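Local coordinates for protein RNA-directed RNA polymerase (Infectious pancreatic necrosis virus, PDB 3ZED) that probably acts as the viral RNA-dependent RNA polymerase, free or covalently linked to the genomic RNA, extending RNA from ribonucleoside triphosphates, at residues B[61-65]-B[102-106]; B[93-97]-B[249-253]; B[256-260]-B[326-330]. All coordinates share one frame; numbering follows the deposited sequence.

Contact 1: residues B[61-65]-B[102-106]; sequences RPRAI and FYPKY
Ile65 and Phe102 form the tight end of this contact, gripping each other through both backbone and side chain. Ile65 N donates to Phe102 O at 2.8 Å in a nearly straight bond (175° at the hydrogen), and Phe102 N returns a 2.8 Å bond to Ile65 O that is more bent, at 154°. The Phe102 ring turns one face to the isoleucine: Phe102 CG lies between the backbone N and the carbonyl carbon (chi1 72°), which brings the ring over Ile65, where CB sits off-centre over the face and CG2 comes within 3.6 Å of Phe102 CE1. The other branch of Ile65 leads to CD1, which rests 3.8 Å from Pro104 CG. The reciprocal bonds make Ile65 and Phe102 a hydrogen-bonded antiparallel pair, by which the short strand 101-102 forms one border of a three-stranded sheet with 65-72 in the middle. Beyond it the strand pairing gives way to looser loop packing. Tyr103 lies at the solvent side: Ala64 CB is offset over one face of its ring, and Pro62 O approaches the ring edge 3.3 Å from Tyr103 CE1. Pro62 CB adds a contact of 3.8 Å to Tyr103 CD1, both residues being exposed. Arg63 leaves the contact, buried, and its guanidinium group is bonded to Gln463, Ser456 and the backbone of Leu789.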
ATOM      1  N   ARG B  61     -12.291 -21.618 -15.202  1.00 64.57           N
ATOM      2  CA  ARG B  61     -13.636 -22.194 -15.292  1.00 66.20           C
ATOM      3  C   ARG B  61     -14.424 -21.517 -14.147  1.00 68.35           C
ATOM      4  O   ARG B  61     -13.903 -21.463 -13.021  1.00 65.88           O
ATOM      5  CB  ARG B  61     -13.611 -23.732 -15.196  1.00 68.12           C
ATOM      6  N   PRO B  62     -15.546 -20.807 -14.427  1.00 65.30           N
ATOM      7  CA  PRO B  62     -16.168 -19.996 -13.364  1.00 64.04           C
ATOM      8  C   PRO B  62     -16.727 -20.820 -12.214  1.00 68.77           C
ATOM      9  O   PRO B  62     -17.354 -21.869 -12.419  1.00 70.71           O
ATOM     10  CB  PRO B  62     -17.267 -19.209 -14.091  1.00 66.31           C
ATOM     11  CG  PRO B  62     -17.548 -19.988 -15.329  1.00 72.66           C
ATOM     12  CD  PRO B  62     -16.267 -20.666 -15.709  1.00 67.88           C
ATOM     13  N   ARG B  63     -16.472 -20.334 -10.995  1.00 62.55           N
ATOM     14  CA  ARG B  63     -16.957 -20.955  -9.775  1.00 62.37           C
ATOM     15  C   ARG B  63     -18.179 -20.179  -9.285  1.00 67.26           C
ATOM     16  O   ARG B  63     -18.291 -18.975  -9.537  1.00 66.56           O
ATOM     17  CB  ARG B  63     -15.856 -21.033  -8.719  1.00 57.75           C
ATOM     18  CG  ARG B  63     -14.654 -21.856  -9.163  1.00 60.61           C
ATOM     19  CD  ARG B  63     -13.344 -21.232  -8.717  1.00 61.92           C
ATOM     20  NE  ARG B  63     -13.204 -19.855  -9.188  1.00 58.65           N
ATOM     21  CZ  ARG B  63     -12.170 -19.065  -8.916  1.00 72.16           C
ATOM     22  NH1 ARG B  63     -11.164 -19.505  -8.169  1.00 52.88           N
ATOM     23  NH2 ARG B  63     -12.141 -17.824  -9.378  1.00 62.65           N
ATOM     24  N   ALA B  64     -19.110 -20.876  -8.628  1.00 64.99           N
ATOM     25  CA  ALA B  64     -20.367 -20.297  -8.157  1.00 65.56           C
ATOM     26  C   ALA B  64     -20.391 -20.120  -6.628  1.00 67.83           C
ATOM     27  O   ALA B  64     -19.698 -20.831  -5.905  1.00 67.20           O
ATOM     28  CB  ALA B  64     -21.533 -21.173  -8.608  1.00 68.77           C
ATOM     29  N   ILE B  65     -21.205 -19.180  -6.150  1.00 63.94           N
ATOM     30  CA  ILE B  65     -21.358 -18.886  -4.723  1.00 63.84           C
ATOM     31  C   ILE B  65     -22.743 -19.368  -4.296  1.00 71.80           C
ATOM     32  O   ILE B  65     -23.695 -19.068  -5.018  1.00 72.86           O
ATOM     33  CB  ILE B  65     -21.163 -17.359  -4.466  1.00 64.40           C
ATOM     34  CG1 ILE B  65     -19.722 -16.924  -4.763  1.00 62.11           C
ATOM     35  CG2 ILE B  65     -21.603 -16.943  -3.046  1.00 65.35           C
ATOM     36  CD1 ILE B  65     -19.519 -15.427  -5.020  1.00 63.92           C
ATOM     37  N   PHE B 102     -25.006 -19.140  -7.481  1.00 74.00           N
ATOM     38  CA  PHE B 102     -24.991 -18.091  -8.487  1.00 72.76           C
ATOM     39  C   PHE B 102     -23.569 -17.736  -8.910  1.00 74.25           C
ATOM     40  O   PHE B 102     -22.647 -17.757  -8.084  1.00 71.98           O
ATOM     41  CB  PHE B 102     -25.737 -16.834  -7.988  1.00 74.36           C
ATOM     42  CG  PHE B 102     -25.035 -16.020  -6.918  1.00 74.08           C
ATOM     43  CD1 PHE B 102     -25.223 -16.305  -5.571  1.00 77.65           C
ATOM     44  CD2 PHE B 102     -24.209 -14.944  -7.261  1.00 73.12           C
ATOM     45  CE1 PHE B 102     -24.573 -15.552  -4.587  1.00 76.36           C
ATOM     46  CE2 PHE B 102     -23.561 -14.189  -6.270  1.00 73.72           C
ATOM     47  CZ  PHE B 102     -23.745 -14.497  -4.945  1.00 72.56           C
ATOM     48  N   TYR B 103     -23.409 -17.357 -10.189  1.00 71.13           N
ATOM     49  CA  TYR B 103     -22.132 -16.866 -10.708  1.00 68.58           C
ATOM     50  C   TYR B 103     -22.061 -15.370 -10.461  1.00 68.94           C
ATOM     51  O   TYR B 103     -22.951 -14.644 -10.907  1.00 68.96           O
ATOM     52  CB  TYR B 103     -21.943 -17.200 -12.189  1.00 70.55           C
ATOM     53  CG  TYR B 103     -21.769 -18.679 -12.418  1.00 74.64           C
ATOM     54  CD1 TYR B 103     -20.565 -19.312 -12.127  1.00 75.41           C
ATOM     55  CD2 TYR B 103     -22.812 -19.454 -12.912  1.00 78.60           C
ATOM     56  CE1 TYR B 103     -20.407 -20.682 -12.312  1.00 77.00           C
ATOM     57  CE2 TYR B 103     -22.660 -20.825 -13.117  1.00 81.15           C
ATOM     58  CZ  TYR B 103     -21.454 -21.434 -12.815  1.00 87.91           C
ATOM     59  OH  TYR B 103     -21.285 -22.780 -13.015  1.00 92.40           O
ATOM     60  N   PRO B 104     -21.054 -14.885  -9.703  1.00 63.29           N
ATOM     61  CA  PRO B 104     -20.977 -13.438  -9.441  1.00 61.66           C
ATOM     62  C   PRO B 104     -20.629 -12.640 -10.707  1.00 67.83           C
ATOM     63  O   PRO B 104     -19.987 -13.156 -11.640  1.00 68.06           O
ATOM     64  CB  PRO B 104     -19.892 -13.344  -8.379  1.00 61.34           C
ATOM     65  CG  PRO B 104     -18.999 -14.518  -8.651  1.00 65.12           C
ATOM     66  CD  PRO B 104     -19.920 -15.608  -9.083  1.00 63.21           C
ATOM     67  N   LYS B 105     -21.119 -11.393 -10.757  1.00 63.96           N
ATOM     68  CA  LYS B 105     -20.945 -10.489 -11.890  1.00 62.84           C
ATOM     69  C   LYS B 105     -20.584  -9.107 -11.381  1.00 64.92           C
ATOM     70  O   LYS B 105     -21.269  -8.574 -10.499  1.00 64.73           O
ATOM     71  CB  LYS B 105     -22.221 -10.444 -12.760  1.00 66.78           C
ATOM     72  CG  LYS B 105     -22.476 -11.724 -13.549  1.00 77.08           C
ATOM     73  CD  LYS B 105     -23.897 -11.818 -14.050  1.00 82.39           C
ATOM     74  CE  LYS B 105     -24.197 -13.191 -14.581  1.00 89.51           C
ATOM     75  NZ  LYS B 105     -25.555 -13.250 -15.171  1.00101.78           N
ATOM     76  N   TYR B 106     -19.491  -8.534 -11.915  1.00 58.86           N
ATOM     77  CA  TYR B 106     -19.041  -7.226 -11.486  1.00 56.33           C
ATOM     78  C   TYR B 106     -18.809  -6.357 -12.706  1.00 59.93           C
ATOM     79  O   TYR B 106     -17.905  -6.617 -13.491  1.00 58.08           O
ATOM     80  CB  TYR B 106     -17.790  -7.330 -10.589  1.00 55.29           C
ATOM     81  CG  TYR B 106     -17.146  -5.992 -10.280  1.00 53.82           C
ATOM     82  CD1 TYR B 106     -17.835  -5.014  -9.569  1.00 55.83           C
ATOM     83  CD2 TYR B 106     -15.869  -5.685 -10.745  1.00 52.00           C
ATOM     84  CE1 TYR B 106     -17.269  -3.765  -9.322  1.00 55.09           C
ATOM     85  CE2 TYR B 106     -15.281  -4.449 -10.484  1.00 50.99           C
ATOM     86  CZ  TYR B 106     -15.985  -3.490  -9.770  1.00 59.66           C
ATOM     87  OH  TYR B 106     -15.432  -2.255  -9.511  1.00 57.26           O
TER

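Contact 2: residues B[93-97]-B[249-253]; sequences VSVPE and LPYIG
Tyr251 reaches across to the strand with its hydroxyl, OH donating to Ser94 O at 2.7 Å. The donor lies in the carbonyl plane, with a C=O...donor angle of 156°, and the carbonyl oxygen meets the tyrosine near the plane of its ring. Beside this polar link two proline rings touch roughly at right angles, Pro96 CG lying 3.8 Å from Pro250 CG. Pro250 also packs on the tyrosine within its own segment: its CG is 3.9 Å above one face of the Tyr251 ring, offset toward the rim. A cis peptide between Leu249 and Pro250 shapes the chain just before this point, in a loop predicted to bind GTP. On the other segment, Pro96 stands at the centre of an inverse gamma turn closed by a weak bond from Glu97 N to Val95 O, where the strand turns a corner. Ser94 N, in turn, is bonded to Glu262 of helix 260-278, so the residue that receives the tyrosine is itself held by that helix. Val93 and Val95 pair with strand 65-72, and the GTP-site loop therefore docks on an outermost strand of the sheet, with Glu262 and Leu266 of helix 260-278 packed against Tyr251.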
ATOM      1  N   VAL B  93     -28.420 -11.232   9.033  1.00 94.94           N
ATOM      2  CA  VAL B  93     -27.153 -11.413   8.323  1.00 91.71           C
ATOM      3  C   VAL B  93     -27.399 -12.314   7.085  1.00 94.06           C
ATOM      4  O   VAL B  93     -28.039 -13.358   7.206  1.00 95.83           O
ATOM      5  CB  VAL B  93     -26.035 -11.941   9.287  1.00 94.52           C
ATOM      6  CG1 VAL B  93     -26.291 -13.362   9.793  1.00 95.88           C
ATOM      7  CG2 VAL B  93     -24.654 -11.824   8.672  1.00 91.96           C
ATOM      8  N   SER B  94     -26.950 -11.877   5.896  1.00 87.46           N
ATOM      9  CA  SER B  94     -27.120 -12.647   4.660  1.00 87.13           C
ATOM     10  C   SER B  94     -25.856 -13.469   4.405  1.00 87.86           C
ATOM     11  O   SER B  94     -24.780 -12.907   4.249  1.00 84.89           O
ATOM     12  CB  SER B  94     -27.451 -11.729   3.487  1.00 90.72           C
ATOM     13  OG  SER B  94     -26.457 -10.730   3.330  1.00100.27           O
ATOM     14  N   VAL B  95     -25.972 -14.805   4.436  1.00 85.94           N
ATOM     15  CA  VAL B  95     -24.813 -15.696   4.300  1.00 84.30           C
ATOM     16  C   VAL B  95     -24.971 -16.694   3.125  1.00 86.76           C
ATOM     17  O   VAL B  95     -26.082 -17.160   2.871  1.00 87.08           O
ATOM     18  CB  VAL B  95     -24.497 -16.438   5.627  1.00 89.05           C
ATOM     19  CG1 VAL B  95     -24.050 -15.463   6.714  1.00 87.91           C
ATOM     20  CG2 VAL B  95     -25.680 -17.266   6.107  1.00 91.51           C
ATOM     21  N   PRO B  96     -23.867 -17.023   2.400  1.00 81.99           N
ATOM     22  CA  PRO B  96     -23.983 -17.974   1.277  1.00 82.69           C
ATOM     23  C   PRO B  96     -24.128 -19.411   1.784  1.00 87.62           C
ATOM     24  O   PRO B  96     -23.136 -20.123   1.934  1.00 86.14           O
ATOM     25  CB  PRO B  96     -22.681 -17.758   0.481  1.00 82.38           C
ATOM     26  CG  PRO B  96     -21.904 -16.683   1.206  1.00 84.66           C
ATOM     27  CD  PRO B  96     -22.473 -16.563   2.569  1.00 80.95           C
ATOM     28  N   GLU B  97     -25.375 -19.821   2.067  1.00 86.90           N
ATOM     29  CA  GLU B  97     -25.718 -21.134   2.622  1.00 88.92           C
ATOM     30  C   GLU B  97     -26.760 -21.906   1.803  1.00 94.22           C
ATOM     31  O   GLU B  97     -27.008 -23.078   2.103  1.00 95.58           O
ATOM     32  CB  GLU B  97     -26.270 -20.954   4.045  1.00 91.71           C
ATOM     33  CG  GLU B  97     -25.265 -21.192   5.156  1.00105.53           C
ATOM     34  CD  GLU B  97     -25.812 -21.025   6.564  1.00137.28           C
ATOM     35  OE1 GLU B  97     -26.962 -21.453   6.825  1.00134.32           O
ATOM     36  OE2 GLU B  97     -25.072 -20.488   7.420  1.00137.99           O
ATOM     37  N   LEU B 249     -16.304  -9.769  -2.901  1.00 54.41           N
ATOM     38  CA  LEU B 249     -17.066 -11.017  -2.924  1.00 56.21           C
ATOM     39  C   LEU B 249     -17.313 -11.528  -1.494  1.00 61.39           C
ATOM     40  O   LEU B 249     -16.453 -11.338  -0.632  1.00 59.63           O
ATOM     41  CB  LEU B 249     -16.368 -12.110  -3.754  1.00 56.06           C
ATOM     42  CG  LEU B 249     -16.212 -11.884  -5.254  1.00 60.95           C
ATOM     43  CD1 LEU B 249     -15.632 -13.119  -5.917  1.00 61.78           C
ATOM     44  CD2 LEU B 249     -17.533 -11.579  -5.917  1.00 64.56           C
ATOM     45  N   PRO B 250     -18.494 -12.111  -1.199  1.00 60.59           N
ATOM     46  CA  PRO B 250     -19.620 -12.401  -2.103  1.00 62.14           C
ATOM     47  C   PRO B 250     -20.720 -11.325  -2.051  1.00 67.90           C
ATOM     48  O   PRO B 250     -21.892 -11.641  -2.297  1.00 69.55           O
ATOM     49  CB  PRO B 250     -20.108 -13.757  -1.582  1.00 65.21           C
ATOM     50  CG  PRO B 250     -19.779 -13.751  -0.090  1.00 69.32           C
ATOM     51  CD  PRO B 250     -18.748 -12.662   0.148  1.00 63.19           C
ATOM     52  N   TYR B 251     -20.348 -10.057  -1.758  1.00 63.45           N
ATOM     53  CA  TYR B 251     -21.332  -8.977  -1.645  1.00 64.62           C
ATOM     54  C   TYR B 251     -21.083  -7.839  -2.634  1.00 69.11           C
ATOM     55  O   TYR B 251     -20.742  -6.728  -2.222  1.00 69.06           O
ATOM     56  CB  TYR B 251     -21.410  -8.441  -0.195  1.00 65.39           C
ATOM     57  CG  TYR B 251     -21.629  -9.542   0.821  1.00 67.78           C
ATOM     58  CD1 TYR B 251     -22.854 -10.199   0.915  1.00 71.25           C
ATOM     59  CD2 TYR B 251     -20.599  -9.961   1.655  1.00 67.50           C
ATOM     60  CE1 TYR B 251     -23.045 -11.250   1.809  1.00 72.21           C
ATOM     61  CE2 TYR B 251     -20.776 -11.013   2.551  1.00 69.50           C
ATOM     62  CZ  TYR B 251     -21.999 -11.662   2.614  1.00 77.19           C
ATOM     63  OH  TYR B 251     -22.183 -12.686   3.506  1.00 79.31           O
ATOM     64  N   ILE B 252     -21.344  -8.088  -3.930  1.00 66.43           N
ATOM     65  CA  ILE B 252     -21.186  -7.059  -4.966  1.00 66.13           C
ATOM     66  C   ILE B 252     -22.273  -5.975  -4.780  1.00 72.07           C
ATOM     67  O   ILE B 252     -23.449  -6.287  -4.553  1.00 72.99           O
ATOM     68  CB  ILE B 252     -21.190  -7.668  -6.402  1.00 69.75           C
ATOM     69  CG1 ILE B 252     -19.892  -8.486  -6.656  1.00 68.12           C
ATOM     70  CG2 ILE B 252     -21.373  -6.583  -7.487  1.00 70.29           C
ATOM     71  CD1 ILE B 252     -20.030  -9.577  -7.700  1.00 67.57           C
ATOM     72  N   GLY B 253     -21.834  -4.721  -4.848  1.00 68.24           N
ATOM     73  CA  GLY B 253     -22.689  -3.551  -4.708  1.00 69.09           C
ATOM     74  C   GLY B 253     -22.849  -3.080  -3.281  1.00 73.46           C
ATOM     75  O   GLY B 253     -23.619  -2.152  -3.019  1.00 74.74           O
TER

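Contact 3: residues B[256-260]-B[326-330]; sequences KGDTT and YPTHL
Lys256 lays its aliphatic chain over one face of the Tyr326 ring. CB begins near the rim, 3.7 Å from Tyr326 CE2. CG follows over the middle of the ring, 3.8 Å from the centroid and 13° off the normal, a CH-pi contact. CD carries on across to the far side, 3.9 Å from Tyr326 CD1, and CE remains against that atom at 3.7 Å while also passing His329 CD2 at 4.2 Å. There the extended chain bends (chi4 67°), and NZ turns to the backbone oxygen of Ser246, with a weak second bond to Ser245 OG. The ammonium group thus ends on the chain ahead of the predicted GTP-binding loop, whereas its methylene groups serve as a lid on the tyrosine. The ring is presented by a first torsion that sets Tyr326 CG anti to the backbone N (chi1 -169°). At its edge, in plane, lies Thr259 OG1, 3.5 Å from Tyr326 CD2 and hydrogen-bonded to Thr255 O. The backbone oxygen of Lys256 accepts from Thr259 N and, over the opposite face of its carbonyl plane, from Thr260 OG1 at 3.3 Å. These bonds close the turn that leads into helix 260-278; Thr259 holds the N-cap position, but its side chain makes no capping bond. Tyr326, in the first turn of helix 326-340, also packs on Ala263, and the next residue, Pro327, on Leu266 and Ala267, so the two helices meet directly beside this contact, with helix 438-452 touching Thr328.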
ATOM      1  N   LYS B 256     -18.217  -1.988   3.083  1.00 60.40           N
ATOM      2  CA  LYS B 256     -17.760  -2.706   4.276  1.00 59.76           C
ATOM      3  C   LYS B 256     -18.683  -2.388   5.465  1.00 65.23           C
ATOM      4  O   LYS B 256     -18.978  -3.282   6.258  1.00 66.22           O
ATOM      5  CB  LYS B 256     -16.293  -2.381   4.586  1.00 59.06           C
ATOM      6  CG  LYS B 256     -15.322  -3.161   3.698  1.00 52.10           C
ATOM      7  CD  LYS B 256     -13.872  -2.973   4.130  1.00 47.56           C
ATOM      8  CE  LYS B 256     -12.907  -3.880   3.410  1.00 48.12           C
ATOM      9  NZ  LYS B 256     -12.781  -3.569   1.964  1.00 48.97           N
ATOM     10  N   GLY B 257     -19.181  -1.147   5.533  1.00 62.94           N
ATOM     11  CA  GLY B 257     -20.144  -0.715   6.546  1.00 64.11           C
ATOM     12  C   GLY B 257     -21.458  -1.476   6.448  1.00 70.64           C
ATOM     13  O   GLY B 257     -22.065  -1.816   7.467  1.00 71.76           O
ATOM     14  N   ASP B 258     -21.879  -1.789   5.205  1.00 67.81           N
ATOM     15  CA  ASP B 258     -23.095  -2.544   4.891  1.00 69.42           C
ATOM     16  C   ASP B 258     -23.005  -4.015   5.298  1.00 73.55           C
ATOM     17  O   ASP B 258     -24.049  -4.653   5.521  1.00 76.57           O
ATOM     18  CB  ASP B 258     -23.368  -2.503   3.363  1.00 71.62           C
ATOM     19  CG  ASP B 258     -23.742  -1.162   2.737  1.00 83.74           C
ATOM     20  OD1 ASP B 258     -24.218  -0.269   3.475  1.00 87.55           O
ATOM     21  OD2 ASP B 258     -23.579  -1.018   1.499  1.00 84.41           O
ATOM     22  N   THR B 259     -21.770  -4.576   5.325  1.00 66.06           N
ATOM     23  CA  THR B 259     -21.532  -6.015   5.525  1.00 65.43           C
ATOM     24  C   THR B 259     -20.659  -6.400   6.753  1.00 68.23           C
ATOM     25  O   THR B 259     -20.082  -7.498   6.757  1.00 66.30           O
ATOM     26  CB  THR B 259     -20.870  -6.563   4.257  1.00 62.72           C
ATOM     27  OG1 THR B 259     -19.678  -5.809   4.016  1.00 61.19           O
ATOM     28  CG2 THR B 259     -21.787  -6.496   3.038  1.00 56.82           C
ATOM     29  N   THR B 260     -20.595  -5.531   7.802  1.00 64.71           N
ATOM     30  CA  THR B 260     -19.801  -5.787   9.018  1.00 63.46           C
ATOM     31  C   THR B 260     -20.102  -7.174   9.625  1.00 67.19           C
ATOM     32  O   THR B 260     -19.163  -7.945   9.832  1.00 66.15           O
ATOM     33  CB  THR B 260     -20.018  -4.680  10.048  1.00 69.18           C
ATOM     34  OG1 THR B 260     -19.706  -3.434   9.424  1.00 69.89           O
ATOM     35  CG2 THR B 260     -19.165  -4.870  11.301  1.00 64.72           C
ATOM     36  N   TYR B 326     -13.857  -8.600   1.981  1.00 46.16           N
ATOM     37  CA  TYR B 326     -13.812  -8.085   3.349  1.00 46.33           C
ATOM     38  C   TYR B 326     -13.279  -9.150   4.361  1.00 50.82           C
ATOM     39  O   TYR B 326     -12.349  -8.803   5.092  1.00 50.49           O
ATOM     40  CB  TYR B 326     -15.202  -7.543   3.768  1.00 48.09           C
ATOM     41  CG  TYR B 326     -15.278  -6.744   5.057  1.00 49.33           C
ATOM     42  CD1 TYR B 326     -14.133  -6.467   5.806  1.00 50.41           C
ATOM     43  CD2 TYR B 326     -16.479  -6.184   5.480  1.00 50.80           C
ATOM     44  CE1 TYR B 326     -14.199  -5.710   6.974  1.00 51.58           C
ATOM     45  CE2 TYR B 326     -16.556  -5.424   6.647  1.00 51.55           C
ATOM     46  CZ  TYR B 326     -15.414  -5.198   7.395  1.00 58.30           C
ATOM     47  OH  TYR B 326     -15.503  -4.495   8.571  1.00 61.74           O
ATOM     48  N   PRO B 327     -13.761 -10.421   4.405  1.00 49.08           N
ATOM     49  CA  PRO B 327     -13.227 -11.376   5.407  1.00 49.74           C
ATOM     50  C   PRO B 327     -11.727 -11.654   5.248  1.00 53.13           C
ATOM     51  O   PRO B 327     -11.028 -11.714   6.256  1.00 52.30           O
ATOM     52  CB  PRO B 327     -14.060 -12.644   5.167  1.00 52.70           C
ATOM     53  CG  PRO B 327     -15.297 -12.165   4.510  1.00 57.54           C
ATOM     54  CD  PRO B 327     -14.854 -11.045   3.628  1.00 52.00           C
ATOM     55  N   THR B 328     -11.230 -11.777   3.989  1.00 49.63           N
ATOM     56  CA  THR B 328      -9.804 -12.026   3.686  1.00 48.17           C
ATOM     57  C   THR B 328      -8.950 -10.845   4.178  1.00 48.82           C
ATOM     58  O   THR B 328      -7.942 -11.077   4.851  1.00 46.72           O
ATOM     59  CB  THR B 328      -9.612 -12.303   2.191  1.00 48.36           C
ATOM     60  OG1 THR B 328     -10.382 -13.450   1.875  1.00 50.68           O
ATOM     61  CG2 THR B 328      -8.163 -12.570   1.814  1.00 40.97           C
ATOM     62  N   HIS B 329      -9.375  -9.596   3.864  1.00 44.97           N
ATOM     63  CA  HIS B 329      -8.701  -8.359   4.275  1.00 44.19           C
ATOM     64  C   HIS B 329      -8.593  -8.281   5.812  1.00 50.13           C
ATOM     65  O   HIS B 329      -7.536  -7.927   6.326  1.00 51.72           O
ATOM     66  CB  HIS B 329      -9.435  -7.123   3.724  1.00 44.35           C
ATOM     67  CG  HIS B 329      -8.804  -5.843   4.162  1.00 47.09           C
ATOM     68  ND1 HIS B 329      -7.585  -5.429   3.640  1.00 47.98           N
ATOM     69  CD2 HIS B 329      -9.202  -4.955   5.102  1.00 48.70           C
ATOM     70  CE1 HIS B 329      -7.292  -4.302   4.264  1.00 46.39           C
ATOM     71  NE2 HIS B 329      -8.238  -3.967   5.139  1.00 47.32           N
ATOM     72  N   LEU B 330      -9.673  -8.644   6.527  1.00 45.65           N
ATOM     73  CA  LEU B 330      -9.759  -8.619   7.985  1.00 45.76           C
ATOM     74  C   LEU B 330      -8.750  -9.605   8.619  1.00 48.76           C
ATOM     75  O   LEU B 330      -8.001  -9.221   9.514  1.00 45.92           O
ATOM     76  CB  LEU B 330     -11.211  -8.958   8.394  1.00 47.57           C
ATOM     77  CG  LEU B 330     -11.675  -8.697   9.840  1.00 53.76           C
ATOM     78  CD1 LEU B 330     -11.457  -7.216  10.268  1.00 52.81           C
ATOM     79  CD2 LEU B 330     -13.136  -9.095  10.001  1.00 56.11           C
TER

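The three contacts form a chain of packing on one side of the polymerase. Contacts 1 and 2 have centres 12 Å apart and touch through apolar atoms: Ile65 CG2 lies 3.8 Å from both Pro96 CB and Pro250 CB, joining the middle strand of the small sheet to the predicted GTP-binding loop. Contacts 2 and 3, with centres 10 Å apart, meet where Tyr251 CG lies 3.8 Å from Thr259 CG2. Contacts 1 and 3 do not touch, their nearest atoms being about 11 Å apart. Contact 2 contains five of the eight predicted GTP-site residues, while contact 3 follows closely after that loop in sequence, Thr259 packing on its Lys254.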